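Local coordinates for protein TAF6 (Antonospora locustae, PDB 4ATG) that probably serves as a TFIID subunit in transcription initiation, its HEAT-repeat C-terminal domain taking part in formation of the Taf6-Taf9 complex, at residues E175-I180 against K184-L189; T167-H172 against D190-V195. All blocks are in the same frame, centred on the assembly; numbering follows the deposited sequence.

Contact 1: E175-I180 against K184-L189; sequences EYKRTI and KVTNLL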
ATOM      1  N   GLU A 175      23.235 -12.413   4.234  1.00 35.83           N
ATOM      2  CA  GLU A 175      23.774 -11.498   3.220  1.00 35.71           C
ATOM      3  C   GLU A 175      23.429 -10.049   3.584  1.00 36.55           C
ATOM      4  O   GLU A 175      24.293  -9.183   3.485  1.00 36.72           O
ATOM      5  CB  GLU A 175      23.284 -11.851   1.805  1.00 36.87           C
ATOM      6  CG  GLU A 175      23.848 -10.942   0.714  1.00 39.23           C
ATOM      7  CD  GLU A 175      23.391 -11.153  -0.716  1.00 61.33           C
ATOM      8  OE1 GLU A 175      22.529 -12.029  -0.959  1.00 64.76           O
ATOM      9  OE2 GLU A 175      23.881 -10.411  -1.599  1.00 54.45           O
ATOM     10  N   TYR A 176      22.192  -9.794   4.039  1.00 30.83           N
ATOM     11  CA  TYR A 176      21.806  -8.443   4.437  1.00 29.95           C
ATOM     12  C   TYR A 176      22.722  -7.928   5.560  1.00 34.07           C
ATOM     13  O   TYR A 176      23.283  -6.833   5.458  1.00 33.26           O
ATOM     14  CB  TYR A 176      20.319  -8.359   4.884  1.00 29.31           C
ATOM     15  CG  TYR A 176      20.003  -6.930   5.252  1.00 30.14           C
ATOM     16  CD1 TYR A 176      19.695  -5.993   4.268  1.00 30.88           C
ATOM     17  CD2 TYR A 176      20.208  -6.463   6.553  1.00 30.96           C
ATOM     18  CE1 TYR A 176      19.527  -4.649   4.579  1.00 32.78           C
ATOM     19  CE2 TYR A 176      20.090  -5.114   6.864  1.00 31.63           C
ATOM     20  CZ  TYR A 176      19.780  -4.206   5.867  1.00 35.17           C
ATOM     21  OH  TYR A 176      19.647  -2.874   6.166  1.00 35.91           O
ATOM     22  N   LYS A 177      22.856  -8.731   6.622  1.00 31.08           N
ATOM     23  CA  LYS A 177      23.654  -8.393   7.790  1.00 33.18           C
ATOM     24  C   LYS A 177      25.105  -8.129   7.443  1.00 41.08           C
ATOM     25  O   LYS A 177      25.675  -7.170   7.952  1.00 43.06           O
ATOM     26  CB  LYS A 177      23.534  -9.472   8.870  1.00 35.42           C
ATOM     27  CG  LYS A 177      22.147  -9.531   9.524  1.00 34.78           C
ATOM     28  CD  LYS A 177      22.200 -10.463  10.725  1.00 46.23           C
ATOM     29  CE  LYS A 177      20.899 -11.151  11.008  1.00 61.27           C
ATOM     30  NZ  LYS A 177      21.100 -12.341  11.875  1.00 75.79           N
ATOM     31  N   ARG A 178      25.678  -8.943   6.540  1.00 38.69           N
ATOM     32  CA  ARG A 178      27.077  -8.847   6.115  1.00 40.49           C
ATOM     33  C   ARG A 178      27.368  -7.648   5.215  1.00 44.89           C
ATOM     34  O   ARG A 178      28.409  -6.999   5.379  1.00 45.71           O
ATOM     35  CB  ARG A 178      27.495 -10.154   5.413  1.00 40.08           C
ATOM     36  CG  ARG A 178      28.976 -10.223   5.025  1.00 48.97           C
ATOM     37  CD  ARG A 178      29.337 -11.518   4.322  1.00 52.07           C
ATOM     38  NE  ARG A 178      28.564 -11.754   3.098  1.00 53.80           N
ATOM     39  CZ  ARG A 178      28.840 -11.224   1.910  1.00 60.06           C
ATOM     40  NH1 ARG A 178      29.846 -10.368   1.771  1.00 51.33           N
ATOM     41  NH2 ARG A 178      28.095 -11.521   0.858  1.00 47.20           N
ATOM     42  N   THR A 179      26.476  -7.375   4.248  1.00 39.93           N
ATOM     43  CA  THR A 179      26.703  -6.355   3.222  1.00 40.59           C
ATOM     44  C   THR A 179      26.049  -4.984   3.415  1.00 44.08           C
ATOM     45  O   THR A 179      26.527  -3.998   2.838  1.00 44.80           O
ATOM     46  CB  THR A 179      26.390  -6.935   1.845  1.00 46.80           C
ATOM     47  OG1 THR A 179      24.988  -7.135   1.736  1.00 44.44           O
ATOM     48  CG2 THR A 179      27.092  -8.252   1.598  1.00 46.58           C
ATOM     49  N   ILE A 180      24.931  -4.918   4.149  1.00 38.11           N
ATOM     50  CA  ILE A 180      24.236  -3.642   4.335  1.00 37.76           C
ATOM     51  C   ILE A 180      24.221  -3.310   5.822  1.00 44.34           C
ATOM     52  O   ILE A 180      24.844  -2.330   6.230  1.00 44.80           O
ATOM     53  CB  ILE A 180      22.845  -3.611   3.626  1.00 38.27           C
ATOM     54  CG1 ILE A 180      22.988  -3.920   2.110  1.00 38.81           C
ATOM     55  CG2 ILE A 180      22.155  -2.264   3.836  1.00 39.47           C
ATOM     56  CD1 ILE A 180      21.657  -4.370   1.359  1.00 37.34           C
ATOM     57  N   LYS A 184      18.365  -0.391  12.220  1.00 33.41           N
ATOM     58  CA  LYS A 184      16.906  -0.454  12.335  1.00 31.04           C
ATOM     59  C   LYS A 184      16.358  -1.679  11.587  1.00 32.22           C
ATOM     60  O   LYS A 184      15.355  -2.265  12.011  1.00 28.03           O
ATOM     61  CB  LYS A 184      16.281   0.835  11.792  1.00 33.83           C
ATOM     62  CG  LYS A 184      14.830   1.056  12.174  1.00 39.95           C
ATOM     63  CD  LYS A 184      14.172   1.972  11.160  1.00 43.26           C
ATOM     64  CE  LYS A 184      13.145   2.841  11.811  1.00 45.31           C
ATOM     65  NZ  LYS A 184      12.656   3.882  10.879  1.00 48.57           N
ATOM     66  N   VAL A 185      17.025  -2.056  10.475  1.00 28.81           N
ATOM     67  CA  VAL A 185      16.631  -3.208   9.653  1.00 26.99           C
ATOM     68  C   VAL A 185      17.076  -4.500  10.360  1.00 28.56           C
ATOM     69  O   VAL A 185      16.270  -5.410  10.506  1.00 26.64           O
ATOM     70  CB  VAL A 185      17.150  -3.106   8.188  1.00 30.12           C
ATOM     71  CG1 VAL A 185      16.700  -4.303   7.347  1.00 28.95           C
ATOM     72  CG2 VAL A 185      16.694  -1.800   7.536  1.00 29.48           C
ATOM     73  N   THR A 186      18.338  -4.572  10.807  1.00 28.71           N
ATOM     74  CA  THR A 186      18.845  -5.760  11.521  1.00 29.28           C
ATOM     75  C   THR A 186      18.071  -6.010  12.808  1.00 32.92           C
ATOM     76  O   THR A 186      17.863  -7.168  13.157  1.00 33.11           O
ATOM     77  CB  THR A 186      20.361  -5.723  11.734  1.00 39.24           C
ATOM     78  OG1 THR A 186      20.673  -4.695  12.672  1.00 42.03           O
ATOM     79  CG2 THR A 186      21.121  -5.521  10.447  1.00 32.91           C
ATOM     80  N   ASN A 187      17.623  -4.933  13.505  1.00 31.66           N
ATOM     81  CA  ASN A 187      16.802  -5.076  14.723  1.00 31.79           C
ATOM     82  C   ASN A 187      15.485  -5.764  14.395  1.00 33.25           C
ATOM     83  O   ASN A 187      15.065  -6.665  15.118  1.00 33.87           O
ATOM     84  CB  ASN A 187      16.534  -3.727  15.403  1.00 34.73           C
ATOM     85  CG  ASN A 187      17.678  -3.218  16.255  1.00 64.38           C
ATOM     86  OD1 ASN A 187      18.595  -3.956  16.636  1.00 55.40           O
ATOM     87  ND2 ASN A 187      17.636  -1.938  16.595  1.00 60.18           N
ATOM     88  N   LEU A 188      14.851  -5.367  13.284  1.00 27.74           N
ATOM     89  CA  LEU A 188      13.597  -5.979  12.838  1.00 25.81           C
ATOM     90  C   LEU A 188      13.858  -7.438  12.436  1.00 27.38           C
ATOM     91  O   LEU A 188      13.117  -8.332  12.827  1.00 26.34           O
ATOM     92  CB  LEU A 188      13.017  -5.202  11.621  1.00 24.57           C
ATOM     93  CG  LEU A 188      11.765  -5.810  10.949  1.00 27.81           C
ATOM     94  CD1 LEU A 188      10.578  -5.950  11.945  1.00 27.47           C
ATOM     95  CD2 LEU A 188      11.341  -4.980   9.731  1.00 27.06           C
ATOM     96  N   LEU A 189      14.912  -7.658  11.659  1.00 24.37           N
ATOM     97  CA  LEU A 189      15.326  -8.961  11.165  1.00 24.15           C
ATOM     98  C   LEU A 189      15.518  -9.939  12.321  1.00 30.53           C
ATOM     99  O   LEU A 189      14.944 -11.027  12.278  1.00 30.16           O
ATOM    100  CB  LEU A 189      16.606  -8.789  10.327  1.00 25.95           C
ATOM    101  CG  LEU A 189      17.150  -9.995   9.549  1.00 30.74           C
ATOM    102  CD1 LEU A 189      16.079 -10.602   8.649  1.00 28.69           C
ATOM    103  CD2 LEU A 189      18.336  -9.570   8.667  1.00 32.23           C
TER
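Tyr176 presses its phenol end onto Val185, the two side chains meeting at about a right angle. Val185 CG1 approaches the ring obliquely, 3.4 Å from Tyr176 CZ, and Tyr176 OH rests on the valine's branch point, 3.2 Å from Val185 CB. Thr186 comes from another side: its CG2 lies in the ring plane at the edge, 3.8 Å from Tyr176 CE2. With CG anti to the backbone N (chi1 -179°), the tyrosine projects across the gap between two nearly antiparallel helical segments, 153° apart. Its buried hydroxyl is satisfied by Gln150 OE1 and the Lys182 amide. A leucine at Tyr176 would probably strand those two polar partners without their hydroxyl and open a gap in front of Val185.

This tight centre gives way to a looser, partly exposed flank. There the aliphatic chain of Lys177 passes Leu189 at a slant, with Lys177 CE 3.8 Å from Leu189 CD2, and its ammonium makes weak, long ion pairs with Glu174 and Asp190. Thr186 OG1 turns back to Lys183 O in its own helix.

Trp140, from helix 128-140, stacks on the Tyr176 ring and also touches Val185 and Leu189, while Gln150 of helix 147-160 packs on Val185; the hairpin of helices 162-179 and 183-194 thus packs against helices 128-140 and 147-160.

Contact 2: T167-H172 against D190-V195; sequences TVIREH and DNVLNV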
ATOM      1  N   THR A 167      11.215 -18.682   3.288  1.00 35.90           N
ATOM      2  CA  THR A 167      11.901 -18.690   2.008  1.00 36.72           C
ATOM      3  C   THR A 167      12.725 -17.408   1.901  1.00 41.78           C
ATOM      4  O   THR A 167      13.885 -17.427   2.302  1.00 45.47           O
ATOM      5  CB  THR A 167      10.985 -19.076   0.839  1.00 42.87           C
ATOM      6  OG1 THR A 167       9.862 -18.194   0.786  1.00 40.48           O
ATOM      7  CG2 THR A 167      10.507 -20.518   0.925  1.00 42.67           C
ATOM      8  N   VAL A 168      12.088 -16.290   1.556  1.00 33.49           N
ATOM      9  CA  VAL A 168      12.658 -14.952   1.335  1.00 31.70           C
ATOM     10  C   VAL A 168      13.551 -14.388   2.465  1.00 32.14           C
ATOM     11  O   VAL A 168      14.711 -14.063   2.220  1.00 32.85           O
ATOM     12  CB  VAL A 168      11.585 -13.920   0.853  1.00 33.30           C
ATOM     13  CG1 VAL A 168      12.227 -12.615   0.395  1.00 32.15           C
ATOM     14  CG2 VAL A 168      10.703 -14.495  -0.261  1.00 32.62           C
ATOM     15  N   ILE A 169      13.015 -14.223   3.664  1.00 25.68           N
ATOM     16  CA  ILE A 169      13.772 -13.608   4.760  1.00 25.36           C
ATOM     17  C   ILE A 169      14.939 -14.452   5.266  1.00 32.98           C
ATOM     18  O   ILE A 169      16.090 -13.978   5.259  1.00 33.03           O
ATOM     19  CB  ILE A 169      12.814 -13.108   5.876  1.00 26.37           C
ATOM     20  CG1 ILE A 169      11.785 -12.117   5.267  1.00 24.49           C
ATOM     21  CG2 ILE A 169      13.605 -12.467   7.013  1.00 25.83           C
ATOM     22  CD1 ILE A 169      10.731 -11.690   6.238  1.00 27.69           C
ATOM     23  N   ARG A 170      14.649 -15.704   5.676  1.00 32.43           N
ATOM     24  CA  ARG A 170      15.654 -16.656   6.171  1.00 34.43           C
ATOM     25  C   ARG A 170      16.816 -16.868   5.174  1.00 41.32           C
ATOM     26  O   ARG A 170      17.977 -16.860   5.586  1.00 41.85           O
ATOM     27  CB  ARG A 170      14.988 -17.991   6.556  1.00 37.63           C
ATOM     28  CG  ARG A 170      15.789 -18.816   7.559  1.00 56.05           C
ATOM     29  CD  ARG A 170      14.995 -19.965   8.181  1.00 65.31           C
ATOM     30  NE  ARG A 170      13.844 -19.516   8.977  1.00 65.96           N
ATOM     31  CZ  ARG A 170      13.922 -19.043  10.219  1.00 73.05           C
ATOM     32  NH1 ARG A 170      15.099 -18.926  10.821  1.00 59.79           N
ATOM     33  NH2 ARG A 170      12.824 -18.667  10.860  1.00 54.39           N
ATOM     34  N   GLU A 171      16.503 -16.993   3.875  1.00 39.09           N
ATOM     35  CA  GLU A 171      17.486 -17.192   2.800  1.00 40.95           C
ATOM     36  C   GLU A 171      18.458 -16.028   2.605  1.00 44.01           C
ATOM     37  O   GLU A 171      19.593 -16.262   2.208  1.00 45.37           O
ATOM     38  CB  GLU A 171      16.767 -17.465   1.467  1.00 42.41           C
ATOM     39  CG  GLU A 171      16.635 -18.939   1.127  1.00 59.65           C
ATOM     40  CD  GLU A 171      17.825 -19.502   0.376  1.00 91.83           C
ATOM     41  OE1 GLU A 171      17.911 -19.279  -0.854  1.00 86.88           O
ATOM     42  OE2 GLU A 171      18.677 -20.159   1.018  1.00 94.86           O
ATOM     43  N   HIS A 172      18.009 -14.778   2.833  1.00 37.98           N
ATOM     44  CA  HIS A 172      18.828 -13.590   2.577  1.00 36.87           C
ATOM     45  C   HIS A 172      19.328 -12.837   3.808  1.00 34.35           C
ATOM     46  O   HIS A 172      20.062 -11.858   3.651  1.00 32.67           O
ATOM     47  CB  HIS A 172      18.061 -12.629   1.658  1.00 36.96           C
ATOM     48  CG  HIS A 172      17.780 -13.170   0.289  1.00 41.28           C
ATOM     49  ND1 HIS A 172      16.527 -13.656  -0.051  1.00 42.54           N
ATOM     50  CD2 HIS A 172      18.590 -13.256  -0.792  1.00 44.21           C
ATOM     51  CE1 HIS A 172      16.613 -14.017  -1.323  1.00 42.30           C
ATOM     52  NE2 HIS A 172      17.832 -13.789  -1.814  1.00 43.90           N
ATOM     53  N   ASP A 190      16.253  -9.529  13.384  1.00 29.96           N
ATOM     54  CA  ASP A 190      16.487 -10.367  14.571  1.00 30.90           C
ATOM     55  C   ASP A 190      15.162 -10.744  15.265  1.00 35.20           C
ATOM     56  O   ASP A 190      14.998 -11.898  15.665  1.00 35.02           O
ATOM     57  CB  ASP A 190      17.453  -9.679  15.545  1.00 33.52           C
ATOM     58  CG  ASP A 190      18.925  -9.693  15.146  1.00 45.72           C
ATOM     59  OD1 ASP A 190      19.300 -10.497  14.257  1.00 46.65           O
ATOM     60  OD2 ASP A 190      19.710  -8.925  15.747  1.00 50.09           O
ATOM     61  N   ASN A 191      14.197  -9.795  15.351  1.00 31.26           N
ATOM     62  CA  ASN A 191      12.878 -10.049  15.949  1.00 30.86           C
ATOM     63  C   ASN A 191      12.052 -11.029  15.101  1.00 32.76           C
ATOM     64  O   ASN A 191      11.428 -11.939  15.647  1.00 32.75           O
ATOM     65  CB  ASN A 191      12.103  -8.726  16.147  1.00 32.75           C
ATOM     66  CG  ASN A 191      12.727  -7.796  17.168  1.00 50.97           C
ATOM     67  OD1 ASN A 191      13.487  -8.207  18.038  1.00 45.65           O
ATOM     68  ND2 ASN A 191      12.400  -6.516  17.099  1.00 46.71           N
ATOM     69  N   VAL A 192      12.070 -10.862  13.769  1.00 26.20           N
ATOM     70  CA  VAL A 192      11.312 -11.724  12.848  1.00 25.71           C
ATOM     71  C   VAL A 192      11.805 -13.172  12.896  1.00 29.47           C
ATOM     72  O   VAL A 192      10.998 -14.090  12.950  1.00 28.80           O
ATOM     73  CB  VAL A 192      11.351 -11.145  11.404  1.00 29.50           C
ATOM     74  CG1 VAL A 192      10.782 -12.132  10.371  1.00 29.11           C
ATOM     75  CG2 VAL A 192      10.606  -9.817  11.348  1.00 28.35           C
ATOM     76  N   LEU A 193      13.121 -13.365  12.856  1.00 29.11           N
ATOM     77  CA  LEU A 193      13.729 -14.687  12.834  1.00 31.18           C
ATOM     78  C   LEU A 193      13.691 -15.459  14.153  1.00 38.33           C
ATOM     79  O   LEU A 193      13.913 -16.676  14.156  1.00 40.17           O
ATOM     80  CB  LEU A 193      15.133 -14.617  12.251  1.00 32.03           C
ATOM     81  CG  LEU A 193      15.194 -14.170  10.766  1.00 36.85           C
ATOM     82  CD1 LEU A 193      16.595 -14.121  10.300  1.00 38.69           C
ATOM     83  CD2 LEU A 193      14.356 -15.096   9.849  1.00 39.22           C
ATOM     84  N   ASN A 194      13.425 -14.767  15.260  1.00 35.41           N
ATOM     85  CA  ASN A 194      13.301 -15.405  16.578  1.00 36.43           C
ATOM     86  C   ASN A 194      11.940 -16.107  16.760  1.00 38.92           C
ATOM     87  O   ASN A 194      11.808 -16.995  17.599  1.00 39.58           O
ATOM     88  CB  ASN A 194      13.617 -14.414  17.699  1.00 39.91           C
ATOM     89  CG  ASN A 194      15.082 -14.033  17.782  1.00 70.21           C
ATOM     90  OD1 ASN A 194      15.983 -14.795  17.414  1.00 59.24           O
ATOM     91  ND2 ASN A 194      15.356 -12.819  18.244  1.00 67.16           N
ATOM     92  N   VAL A 195      10.960 -15.732  15.942  1.00 34.26           N
ATOM     93  CA  VAL A 195       9.606 -16.285  15.855  1.00 59.11           C
ATOM     94  C   VAL A 195       9.616 -17.236  14.641  1.00 93.38           C
ATOM     95  O   VAL A 195       9.131 -18.364  14.709  1.00 59.51           O
ATOM     96  CB  VAL A 195       8.547 -15.151  15.683  1.00 61.64           C
ATOM     97  CG1 VAL A 195       7.168 -15.710  15.374  1.00 60.90           C
ATOM     98  CG2 VAL A 195       8.481 -14.247  16.910  1.00 61.66           C
TER
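Leu193 lays its CD2 methyl over one face of the Arg170 guanidinium, 4.0 Å from Arg170 CZ and displaced toward the rim of the group. The two side chains slide past each other in opposite directions. Arg170 leaves its helix pointing past the partner and then bends at chi3 (-63°), which swings the flat end back over the leucine. Arg170 NE is hydrogen-bonded to Asn166 OD1 one turn earlier in the same helix, a bond that helps fix how the guanidinium is turned.

The same Leu193 methyl also serves the buried side of the contact. Leu193 CD2 lies 3.9 Å from Ile169 CG2, the branch that stands anti to the backbone N of the isoleucine. The other branch of Ile169 runs toward Val192, and Ile169 CD1 meets Val192 CG1 at a looser 4.2 Å, the side chains crossing at about a right angle. Leu154 and Leu157 of helix 147-160 pack on Ile169 as well, and Ser158 touches Val192.

Helix 162-179 widens into a pi-type turn at 167-169, and His172 N makes a weak bond to Val168 O beside one of 3.2 Å to Ile169 O. Val168 O is also taken by the imidazole: His172 ND1 donates to it over 2.9 Å, in the carbonyl plane and on a lone pair, with a fairly straight N-H approach (157°). Trp140 and Lys137 touch that histidine.

The two helices form the chain's C-terminal helical hairpin, consistent with a HEAT-repeat domain. Between the segments the chemistry is dispersive, methyls against methyls and a methyl against a guanidinium face. The polar groups described are matched within helix 162-179, so this part of the junction probably depends on shape rather than on directed bonds.

Both contacts join helix 162-179 to helix 183-194, and contact 1 is nested inside the loop that contact 2 closes. Contact 1, beside the turn, is the more buried: an aromatic ring with a satisfied hydroxyl sits among aliphatic groups. Contact 2, farther from the turn and including the end of the chain, is partly exposed, and there an arginine takes the surface side while an isoleucine faces inward. The segment axes are about equally far apart in both, but those of contact 2 are less nearly antiparallel. The two meet directly where Leu189 CD1 packs 3.5 Å from Ile169 CG2, giving one continuous apolar seam, and a weak polar link also joins them.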